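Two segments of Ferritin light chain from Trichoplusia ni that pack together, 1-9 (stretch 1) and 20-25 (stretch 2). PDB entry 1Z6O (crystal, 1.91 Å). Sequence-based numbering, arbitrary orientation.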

# COMPACT_ATOMS: atom_id res chain seq x y z
N ALA A 1 -54.21 27.52 31.88
CA ALA A 1 -52.86 27.00 31.51
C ALA A 1 -52.21 27.87 30.44
O ALA A 1 -52.60 27.84 29.27
N ASP A 2 -51.22 28.66 30.84
CA ASP A 2 -50.52 29.51 29.90
C ASP A 2 -49.54 28.69 29.08
O ASP A 2 -48.81 27.86 29.62
N THR A 3 -49.54 28.91 27.77
CA THR A 3 -48.62 28.19 26.90
C THR A 3 -47.98 29.22 25.97
O THR A 3 -48.48 30.34 25.83
N CYS A 4 -46.89 28.83 25.34
CA CYS A 4 -46.22 29.73 24.42
C CYS A 4 -47.15 29.97 23.22
O CYS A 4 -47.28 31.09 22.72
N TYR A 5 -47.83 28.91 22.77
CA TYR A 5 -48.74 29.04 21.63
C TYR A 5 -49.86 30.05 21.92
O TYR A 5 -50.20 30.88 21.07
N ASN A 6 -50.44 29.97 23.11
CA ASN A 6 -51.50 30.91 23.46
C ASN A 6 -50.95 32.34 23.55
O ASN A 6 -51.63 33.29 23.18
N ASP A 7 -49.73 32.51 24.06
CA ASP A 7 -49.13 33.85 24.13
C ASP A 7 -48.98 34.41 22.72
O ASP A 7 -49.23 35.59 22.48
N VAL A 8 -48.57 33.56 21.78
CA VAL A 8 -48.41 34.01 20.40
C VAL A 8 -49.76 34.42 19.80
O VAL A 8 -49.86 35.47 19.16
N ALA A 9 -50.78 33.60 20.01
CA ALA A 9 -52.12 33.89 19.48
C ALA A 9 -52.61 35.24 19.99
O ALA A 9 -53.15 36.04 19.23
N ALA A 20 -44.60 40.16 24.07
CA ALA A 20 -43.90 39.73 25.28
C ALA A 20 -43.53 38.24 25.30
O ALA A 20 -42.38 37.88 25.60
N LEU A 21 -44.50 37.39 24.98
CA LEU A 21 -44.31 35.94 24.95
C LEU A 21 -43.60 35.39 26.19
O LEU A 21 -42.60 34.69 26.09
N PRO A 22 -44.14 35.69 27.38
CA PRO A 22 -43.52 35.20 28.62
C PRO A 22 -43.37 33.68 28.74
O PRO A 22 -42.44 33.20 29.38
N ARG A 23 -44.26 32.92 28.12
CA ARG A 23 -44.16 31.46 28.19
C ARG A 23 -43.29 30.84 27.11
O ARG A 23 -43.11 29.62 27.08
N CYS A 24 -42.74 31.66 26.22
CA CYS A 24 -41.89 31.11 25.18
C CYS A 24 -40.44 31.19 25.66
O CYS A 24 -39.68 32.07 25.27
N ASN A 25 -40.10 30.30 26.57
CA ASN A 25 -38.76 30.24 27.12
C ASN A 25 -38.50 28.76 27.33
O ASN A 25 -39.36 27.94 26.99

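The start of a helix and the residues just before it pack against a type I beta turn running from Leu21 to Cys24, and the carboxylate of Asp7 accepts every hydrogen bond that crosses between them. Asp7 lies in the first turns of the helix with its CA-to-CB bond directed toward the other stretch. Its m rotamer (chi1 -77°) brings OD1 to 2.8 Å from Arg23 N, where the backbone amide donates a well-aligned hydrogen bond. The neighbouring Pro22 N, 3.4 Å from Asp7 OD1, has no hydrogen to give, so proline occupies its place in the turn without leaving a donor unmet. Cys24 N is satisfied within the turn itself, donating to Leu21 O at 3.0 Å.

Arg23 also points toward the helix, and its side chain curls back on the same aspartate. With chi1 off the wells at -97° and chi2 and chi3 both p, the guanidinium reaches Asp7 in a two-pronged salt bridge: Arg23 NH2 donates to Asp7 OD2 at 2.8 Å and nearly in line, while Arg23 NE donates to Asp7 OD1 at 3.0 Å in a weak, more bent bond. OD1 thus accepts from both the backbone and the side chain of one residue. Asp7 OD2 lies at the guanidinium edge, near its plane, where the N-H bonds point. Asp2, also m, instead sets its CB over one face, 3.3 Å from Arg23 NE. Asp2 OD1 is 3.5 Å from Arg23 NH2 but well out of the plane, so this second salt bridge rests on charge alone, with no N-H directed at the oxygen.

Beside this polar cluster, Cys4 (t) and Cys24 (m) form a disulfide, with SG of Cys4 2.0 Å from SG of Cys24 and chi3 of 96°, close to the preferred right angle. Both residues are buried, their CA-to-CB bonds point sideways, and the covalent link ties the start of the helix to the end of the turn. The apolar part continues with Val8 (t), whose CG2 lies 3.8 Å from Leu21 CD2 and 4.2 Å from Cys24 SG. Leu21, with chi1 m and chi2 t, starts sideways, yet its end comes nearer the helix; its CD2 also lies 3.9 Å from Asp7 CB, using the aliphatic base of that acidic residue.

The CA-to-CB bond of Thr3 points away from the other stretch, and its side chain caps the helix. In its p rotamer, OG1 accepts from Asn6 N at 3.0 Å, satisfying an amide at the helix start that lacks a backbone partner. Tyr5 also points away, its OH hydrogen-bonded elsewhere in the structure.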

# COMPACT_ATOMS: atom_id res chain seq x y z
CB ALA A 1 -52.97 25.56 31.03
CB ASP A 2 -49.76 30.62 30.64
CG ASP A 2 -50.68 31.66 31.23
OD1 ASP A 2 -51.48 32.25 30.47
OD2 ASP A 2 -50.61 31.89 32.46
CB THR A 3 -49.34 27.15 26.03
OG1 THR A 3 -50.27 27.82 25.17
CG2 THR A 3 -50.07 26.13 26.90
CB CYS A 4 -44.88 29.12 23.99
SG CYS A 4 -44.06 29.98 22.61
CB TYR A 5 -49.36 27.68 21.31
CG TYR A 5 -50.17 27.66 20.03
CD1 TYR A 5 -49.53 27.68 18.79
CD2 TYR A 5 -51.56 27.54 20.05
CE1 TYR A 5 -50.25 27.59 17.60
CE2 TYR A 5 -52.30 27.45 18.87
CZ TYR A 5 -51.63 27.47 17.64
OH TYR A 5 -52.32 27.35 16.46
CB ASN A 6 -52.16 30.52 24.78
CG ASN A 6 -53.35 31.41 25.10
OD1 ASN A 6 -54.29 31.51 24.31
ND2 ASN A 6 -53.31 32.07 26.26
CB ASP A 7 -47.75 33.82 24.78
CG ASP A 7 -47.81 33.67 26.29
OD1 ASP A 7 -46.73 33.48 26.91
OD2 ASP A 7 -48.91 33.75 26.87
CB VAL A 8 -47.77 32.91 19.52
CG1 VAL A 8 -47.85 33.30 18.04
CG2 VAL A 8 -46.29 32.74 19.92
CB ALA A 9 -53.10 32.79 19.88
CB ALA A 20 -44.74 40.07 26.51
CB LEU A 21 -43.52 35.54 23.69
CG LEU A 21 -44.08 36.07 22.37
CD1 LEU A 21 -43.26 35.50 21.22
CD2 LEU A 21 -45.55 35.68 22.22
CB PRO A 22 -44.41 35.80 29.72
CG PRO A 22 -45.74 35.92 29.05
CD PRO A 22 -45.38 36.42 27.67
CB ARG A 23 -45.55 30.81 28.15
CG ARG A 23 -46.10 30.48 29.53
CD ARG A 23 -46.31 31.73 30.36
NE ARG A 23 -47.28 32.62 29.71
CZ ARG A 23 -47.90 33.63 30.31
NH1 ARG A 23 -47.65 33.90 31.59
NH2 ARG A 23 -48.77 34.37 29.63
CB CYS A 24 -42.06 31.90 23.88
SG CYS A 24 -43.78 31.88 23.24
CB ASN A 25 -38.64 31.06 28.41
CG ASN A 25 -39.60 30.61 29.51
OD1 ASN A 25 -39.84 31.36 30.46
ND2 ASN A 25 -40.13 29.41 29.41